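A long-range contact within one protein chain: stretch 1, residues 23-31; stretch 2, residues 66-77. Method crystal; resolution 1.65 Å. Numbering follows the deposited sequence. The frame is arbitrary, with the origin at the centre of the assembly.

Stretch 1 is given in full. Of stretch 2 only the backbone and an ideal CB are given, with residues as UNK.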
ATOM      1  N   LYS A  23      -4.299  -0.747 -10.147  1.00 24.45           N
ATOM      2  CA  LYS A  23      -3.737  -2.090 -10.070  1.00 24.16           C
ATOM      3  C   LYS A  23      -2.226  -2.076  -9.851  1.00 22.44           C
ATOM      4  O   LYS A  23      -1.632  -3.124  -9.613  1.00 22.15           O
ATOM      5  CB  LYS A  23      -4.045  -2.867 -11.354  1.00 26.94           C
ATOM      6  CG  LYS A  23      -5.526  -3.005 -11.661  1.00 29.08           C
ATOM      7  CD  LYS A  23      -6.259  -3.727 -10.541  1.00 27.76           C
ATOM      8  CE  LYS A  23      -7.740  -3.866 -10.855  1.00 29.76           C
ATOM      9  NZ  LYS A  23      -8.488  -4.540  -9.754  1.00 27.37           N
ATOM     10  N   LYS A  24      -1.614  -0.897  -9.940  1.00 18.83           N
ATOM     11  CA  LYS A  24      -0.167  -0.763  -9.759  1.00 23.07           C
ATOM     12  C   LYS A  24       0.127  -0.449  -8.295  1.00 21.24           C
ATOM     13  O   LYS A  24      -0.005   0.696  -7.853  1.00 21.19           O
ATOM     14  CB  LYS A  24       0.373   0.363 -10.648  1.00 22.85           C
ATOM     15  CG  LYS A  24      -0.109   0.303 -12.089  1.00 29.86           C
ATOM     16  CD  LYS A  24       0.427  -0.911 -12.826  1.00 35.66           C
ATOM     17  CE  LYS A  24       1.915  -0.779 -13.102  1.00 41.35           C
ATOM     18  NZ  LYS A  24       2.416  -1.915 -13.921  1.00 37.97           N
ATOM     19  N   ILE A  25       0.536  -1.471  -7.548  1.00 19.83           N
ATOM     20  CA  ILE A  25       0.812  -1.315  -6.125  1.00 18.44           C
ATOM     21  C   ILE A  25       2.272  -1.444  -5.716  1.00 21.21           C
ATOM     22  O   ILE A  25       2.951  -2.398  -6.092  1.00 20.25           O
ATOM     23  CB  ILE A  25       0.046  -2.364  -5.270  1.00 18.74           C
ATOM     24  CG1 ILE A  25      -1.384  -2.525  -5.769  1.00 25.06           C
ATOM     25  CG2 ILE A  25       0.049  -1.947  -3.799  1.00 17.75           C
ATOM     26  CD1 ILE A  25      -1.489  -3.495  -6.902  1.00 34.76           C
ATOM     27  N   ALA A  26       2.740  -0.473  -4.940  1.00 21.12           N
ATOM     28  CA  ALA A  26       4.086  -0.504  -4.397  1.00 20.07           C
ATOM     29  C   ALA A  26       3.819  -0.928  -2.955  1.00 21.90           C
ATOM     30  O   ALA A  26       3.177  -0.198  -2.195  1.00 22.35           O
ATOM     31  CB  ALA A  26       4.716   0.881  -4.442  1.00 23.23           C
ATOM     32  N   LEU A  27       4.284  -2.113  -2.580  1.00 18.02           N
ATOM     33  CA  LEU A  27       4.040  -2.609  -1.232  1.00 16.54           C
ATOM     34  C   LEU A  27       5.287  -2.450  -0.373  1.00 21.84           C
ATOM     35  O   LEU A  27       6.238  -3.228  -0.477  1.00 21.00           O
ATOM     36  CB  LEU A  27       3.589  -4.073  -1.302  1.00 18.99           C
ATOM     37  CG  LEU A  27       2.905  -4.655  -0.062  1.00 20.27           C
ATOM     38  CD1 LEU A  27       1.784  -5.608  -0.483  1.00 19.94           C
ATOM     39  CD2 LEU A  27       3.935  -5.362   0.801  1.00 21.41           C
ATOM     40  N   VAL A  28       5.258  -1.424   0.475  1.00 21.22           N
ATOM     41  CA  VAL A  28       6.365  -1.084   1.363  1.00 20.37           C
ATOM     42  C   VAL A  28       6.370  -1.920   2.633  1.00 23.31           C
ATOM     43  O   VAL A  28       5.350  -2.056   3.312  1.00 22.38           O
ATOM     44  CB  VAL A  28       6.308   0.409   1.741  1.00 22.91           C
ATOM     45  CG1 VAL A  28       7.506   0.780   2.595  1.00 25.08           C
ATOM     46  CG2 VAL A  28       6.258   1.258   0.479  1.00 23.58           C
ATOM     47  N   GLY A  29       7.534  -2.467   2.965  1.00 22.58           N
ATOM     48  CA  GLY A  29       7.640  -3.302   4.144  1.00 18.16           C
ATOM     49  C   GLY A  29       7.464  -4.758   3.763  1.00 18.72           C
ATOM     50  O   GLY A  29       7.227  -5.606   4.622  1.00 24.23           O
ATOM     51  N   ALA A  30       7.582  -5.041   2.468  1.00 19.31           N
ATOM     52  CA  ALA A  30       7.440  -6.401   1.957  1.00 20.82           C
ATOM     53  C   ALA A  30       8.355  -7.355   2.716  1.00 24.01           C
ATOM     54  O   ALA A  30       9.470  -6.992   3.093  1.00 22.57           O
ATOM     55  CB  ALA A  30       7.760  -6.438   0.469  1.00 20.25           C
ATOM     56  N   SER A  31       7.881  -8.579   2.925  1.00 19.98           N
ATOM     57  CA  SER A  31       8.646  -9.576   3.664  1.00 22.03           C
ATOM     58  C   SER A  31       8.427 -10.986   3.125  1.00 22.09           C
ATOM     59  O   SER A  31       7.327 -11.335   2.703  1.00 20.93           O
ATOM     60  CB  SER A  31       8.246  -9.526   5.141  1.00 26.63           C
ATOM     61  OG  SER A  31       8.803 -10.606   5.869  1.00 25.55           O
ATOM     62  N   UNK A  66      10.726  -8.848  -7.916  1.00 20.96           N
ATOM     63  CA  UNK A  66      11.936  -8.100  -7.596  1.00 21.33           C
ATOM     64  C   UNK A  66      11.578  -7.061  -6.539  1.00 22.32           C
ATOM     65  O   UNK A  66      10.617  -6.308  -6.703  1.00 22.98           O
ATOM     66  CB  UNK A  66      12.534  -7.442  -8.841  1.00 21.33           C
ATOM     67  N   UNK A  67      12.352  -7.021  -5.461  1.00 22.85           N
ATOM     68  CA  UNK A  67      12.096  -6.083  -4.374  1.00 24.26           C
ATOM     69  C   UNK A  67      13.062  -4.900  -4.411  1.00 26.42           C
ATOM     70  O   UNK A  67      14.277  -5.086  -4.456  1.00 28.65           O
ATOM     71  CB  UNK A  67      12.198  -6.799  -3.026  1.00 24.26           C
ATOM     72  N   UNK A  68      12.514  -3.687  -4.388  1.00 26.54           N
ATOM     73  CA  UNK A  68      13.325  -2.473  -4.439  1.00 28.25           C
ATOM     74  C   UNK A  68      13.539  -1.833  -3.065  1.00 31.18           C
ATOM     75  O   UNK A  68      12.697  -1.944  -2.175  1.00 29.09           O
ATOM     76  CB  UNK A  68      12.669  -1.458  -5.377  1.00 28.25           C
ATOM     77  N   UNK A  69      14.686  -1.160  -2.873  1.00 30.91           N
ATOM     78  CA  UNK A  69      14.982  -0.512  -1.591  1.00 32.31           C
ATOM     79  C   UNK A  69      14.186   0.775  -1.380  1.00 32.43           C
ATOM     80  O   UNK A  69      14.054   1.253  -0.255  1.00 36.03           O
ATOM     81  CB  UNK A  69      16.478  -0.205  -1.498  1.00 32.31           C
ATOM     82  N   UNK A  70      13.656   1.325  -2.468  1.00 32.29           N
ATOM     83  CA  UNK A  70      12.872   2.555  -2.418  1.00 33.43           C
ATOM     84  C   UNK A  70      11.773   2.558  -3.475  1.00 33.05           C
ATOM     85  O   UNK A  70      11.896   1.911  -4.515  1.00 36.28           O
ATOM     86  CB  UNK A  70      13.782   3.771  -2.605  1.00 33.43           C
ATOM     87  N   UNK A  71      10.700   3.295  -3.204  1.00 31.40           N
ATOM     88  CA  UNK A  71       9.583   3.386  -4.138  1.00 28.99           C
ATOM     89  C   UNK A  71      10.010   4.022  -5.459  1.00 34.01           C
ATOM     90  O   UNK A  71       9.541   3.630  -6.529  1.00 34.25           O
ATOM     91  CB  UNK A  71       8.438   4.188  -3.516  1.00 28.99           C
ATOM     92  N   UNK A  72      10.903   5.002  -5.378  1.00 34.33           N
ATOM     93  CA  UNK A  72      11.385   5.696  -6.566  1.00 36.39           C
ATOM     94  C   UNK A  72      12.239   4.817  -7.477  1.00 37.76           C
ATOM     95  O   UNK A  72      12.404   5.123  -8.658  1.00 36.50           O
ATOM     96  CB  UNK A  72      12.191   6.927  -6.147  1.00 36.39           C
ATOM     97  N   UNK A  73      12.779   3.729  -6.933  1.00 36.74           N
ATOM     98  CA  UNK A  73      13.612   2.824  -7.719  1.00 36.47           C
ATOM     99  C   UNK A  73      12.790   1.953  -8.661  1.00 38.87           C
ATOM    100  O   UNK A  73      13.322   1.378  -9.611  1.00 40.83           O
ATOM    101  CB  UNK A  73      14.442   1.937  -6.789  1.00 36.47           C
ATOM    102  N   UNK A  74      11.494   1.850  -8.392  1.00 34.37           N
ATOM    103  CA  UNK A  74      10.611   1.048  -9.227  1.00 33.27           C
ATOM    104  C   UNK A  74      10.492   1.679 -10.610  1.00 37.40           C
ATOM    105  O   UNK A  74      10.128   2.846 -10.739  1.00 37.86           O
ATOM    106  CB  UNK A  74       9.232   0.906  -8.579  1.00 33.27           C
ATOM    107  N   UNK A  75      10.805   0.911 -11.664  1.00 36.68           N
ATOM    108  CA  UNK A  75      10.738   1.386 -13.051  1.00 38.56           C
ATOM    109  C   UNK A  75       9.324   1.739 -13.514  1.00 39.10           C
ATOM    110  O   UNK A  75       9.100   2.786 -14.118  1.00 42.07           O
ATOM    111  CB  UNK A  75      11.318   0.321 -13.983  1.00 38.56           C
ATOM    112  N   UNK A  76       8.376   0.853 -13.226  1.00 37.44           N
ATOM    113  CA  UNK A  76       6.987   1.044 -13.633  1.00 35.53           C
ATOM    114  C   UNK A  76       6.239   2.089 -12.815  1.00 32.90           C
ATOM    115  O   UNK A  76       6.652   2.439 -11.709  1.00 29.93           O
ATOM    116  CB  UNK A  76       6.243  -0.290 -13.541  1.00 35.53           C
ATOM    117  N   UNK A  77       5.136   2.585 -13.369  1.00 32.32           N
ATOM    118  CA  UNK A  77       4.336   3.590 -12.681  1.00 34.87           C
ATOM    119  C   UNK A  77       3.645   2.953 -11.483  1.00 33.55           C
ATOM    120  O   UNK A  77       3.221   1.797 -11.536  1.00 30.27           O
ATOM    121  CB  UNK A  77       3.311   4.216 -13.628  1.00 34.87           C
TER

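Stretch 1 runs as a strand from Lys24 to Val28, then turns through a type II beta turn from Leu27 to Ala30. Lys24 and Ala26 point their CB atoms toward stretch 2; Ile25 and Leu27 point theirs away. Stretch 2 thus meets a lysine at one end and small apolar groups further along.

Position 66 has extended backbone angles, and nothing of stretch 1 lies within 5.5 Å of its ideal CB. Almost any side chain would fit. It is Lys66, with all four chi angles t, and it makes no contact.

Position 67 points its CB toward stretch 1. The CA of position 67 is 7.9 Å from CA of Ala30, and the space between could take a small or medium apolar side chain. The deposited residue is Cys67. Its chi1 is t, and SG reaches to 4.4 Å from CB of Ala30, a loose apolar contact.

Positions 68 and 69 are out of reach. At 69, phi of -75° is compatible with proline. They are Tyr68 and Pro69.

Position 70 points away from stretch 1. Its backbone O accepts a hydrogen bond from N of position 73, and 71 to 73 have helical angles. A small polar residue that can accept a bond from a free backbone NH would suit the start of such a bend. It is Ser70; its OG accepts a hydrogen bond from N of position 72 at 3.2 Å.

Position 71 points sideways, yet its ideal CB is 5.1 Å from CB of Ala26 and 5.4 Å from CG2 of Val28. A branched or medium apolar residue would suit both neighbours. It is Val71, with chi1 t. Its CG1 lies 4.4 Å from CB of Ala26, and its CG2 lies 3.9 Å from CG2 of Val28.

Positions 72 and 73 are out of reach and could hold many residues. They are Leu72 and Asp73.

Position 74 points its CB toward stretch 1, but the gap calls for length. Isoleucine, leucine or methionine could span it to the small Ala26. It is Ile74. With chi1 m and chi2 t, its CD1 comes to 3.9 Å from CB of Ala26.

Position 75 is out of reach; its phi of -64° allows proline, and Pro75 is found.

Position 76 points toward stretch 1, with its ideal CB 4.2 Å from NZ of Lys24. An acidic side chain is the natural choice, though a neutral polar one would also serve. It is Asp76. Its OD1 is 4.0 Å from NZ of Lys24: opposite charges near each other, but beyond a salt bridge.

Position 77 points sideways, with its ideal CB 5.2 Å from CE of Lys24. A flexible side chain with a long aliphatic part could pack there. It is Lys77, whose CD lies 3.6 Å from CE of Lys24. That same CE is 3.3 Å from the backbone O of Lys77.

No hydrogen bond joins the two stretches.

Stretch 2, residues 66-77: KCYPSVLDIPDK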
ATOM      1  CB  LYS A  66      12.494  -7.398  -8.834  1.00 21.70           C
ATOM      2  CG  LYS A  66      13.753  -6.592  -8.543  1.00 28.94           C
ATOM      3  CD  LYS A  66      14.322  -5.961  -9.799  1.00 30.56           C
ATOM      4  CE  LYS A  66      15.581  -5.169  -9.483  1.00 35.46           C
ATOM      5  NZ  LYS A  66      16.173  -4.573 -10.711  1.00 41.89           N
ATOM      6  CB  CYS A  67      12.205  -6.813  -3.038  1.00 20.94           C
ATOM      7  SG  CYS A  67      11.599  -5.880  -1.622  1.00 24.06           S
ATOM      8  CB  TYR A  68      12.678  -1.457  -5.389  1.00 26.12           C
ATOM      9  CG  TYR A  68      12.447  -1.990  -6.786  1.00 30.54           C
ATOM     10  CD1 TYR A  68      11.392  -2.864  -7.058  1.00 27.12           C
ATOM     11  CD2 TYR A  68      13.301  -1.646  -7.831  1.00 26.50           C
ATOM     12  CE1 TYR A  68      11.196  -3.383  -8.338  1.00 29.41           C
ATOM     13  CE2 TYR A  68      13.117  -2.158  -9.113  1.00 31.20           C
ATOM     14  CZ  TYR A  68      12.065  -3.023  -9.360  1.00 32.72           C
ATOM     15  OH  TYR A  68      11.887  -3.526 -10.630  1.00 34.92           O
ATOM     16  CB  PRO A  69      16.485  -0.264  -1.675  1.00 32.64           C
ATOM     17  CG  PRO A  69      16.682   0.015  -3.125  1.00 32.34           C
ATOM     18  CD  PRO A  69      15.835  -1.051  -3.791  1.00 32.64           C
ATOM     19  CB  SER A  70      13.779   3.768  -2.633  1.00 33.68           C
ATOM     20  OG  SER A  70      13.015   4.924  -2.935  1.00 34.90           O
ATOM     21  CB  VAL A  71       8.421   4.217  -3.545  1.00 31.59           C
ATOM     22  CG1 VAL A  71       7.339   4.418  -4.592  1.00 27.81           C
ATOM     23  CG2 VAL A  71       7.848   3.514  -2.325  1.00 32.40           C
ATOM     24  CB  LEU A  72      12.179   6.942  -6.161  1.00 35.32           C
ATOM     25  CG  LEU A  72      11.368   8.084  -5.541  1.00 43.56           C
ATOM     26  CD1 LEU A  72      12.294   9.227  -5.156  1.00 39.67           C
ATOM     27  CD2 LEU A  72      10.318   8.562  -6.535  1.00 45.04           C
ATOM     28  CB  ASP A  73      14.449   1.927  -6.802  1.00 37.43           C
ATOM     29  CG  ASP A  73      15.459   2.706  -5.989  1.00 42.10           C
ATOM     30  OD1 ASP A  73      16.161   3.554  -6.576  1.00 44.82           O
ATOM     31  OD2 ASP A  73      15.559   2.464  -4.770  1.00 47.20           O
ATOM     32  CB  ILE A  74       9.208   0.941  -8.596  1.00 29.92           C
ATOM     33  CG1 ILE A  74       9.319   0.267  -7.231  1.00 25.61           C
ATOM     34  CG2 ILE A  74       8.280   0.154  -9.509  1.00 29.51           C
ATOM     35  CD1 ILE A  74       8.039   0.306  -6.413  1.00 27.53           C
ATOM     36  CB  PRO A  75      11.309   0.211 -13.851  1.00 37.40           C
ATOM     37  CG  PRO A  75      12.185  -0.495 -12.867  1.00 38.71           C
ATOM     38  CD  PRO A  75      11.365  -0.448 -11.610  1.00 41.02           C
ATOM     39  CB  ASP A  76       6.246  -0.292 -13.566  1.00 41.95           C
ATOM     40  CG  ASP A  76       6.827  -1.319 -14.519  1.00 43.95           C
ATOM     41  OD1 ASP A  76       6.368  -2.478 -14.516  1.00 45.91           O
ATOM     42  OD2 ASP A  76       7.758  -0.960 -15.272  1.00 56.86           O
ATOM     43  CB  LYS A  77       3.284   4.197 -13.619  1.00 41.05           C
ATOM     44  CG  LYS A  77       2.101   3.289 -13.943  1.00 47.05           C
ATOM     45  CD  LYS A  77       2.431   2.236 -14.990  1.00 58.01           C
ATOM     46  CE  LYS A  77       2.619   2.852 -16.372  1.00 60.61           C
ATOM     47  NZ  LYS A  77       3.846   3.689 -16.464  1.00 65.82           N
TER
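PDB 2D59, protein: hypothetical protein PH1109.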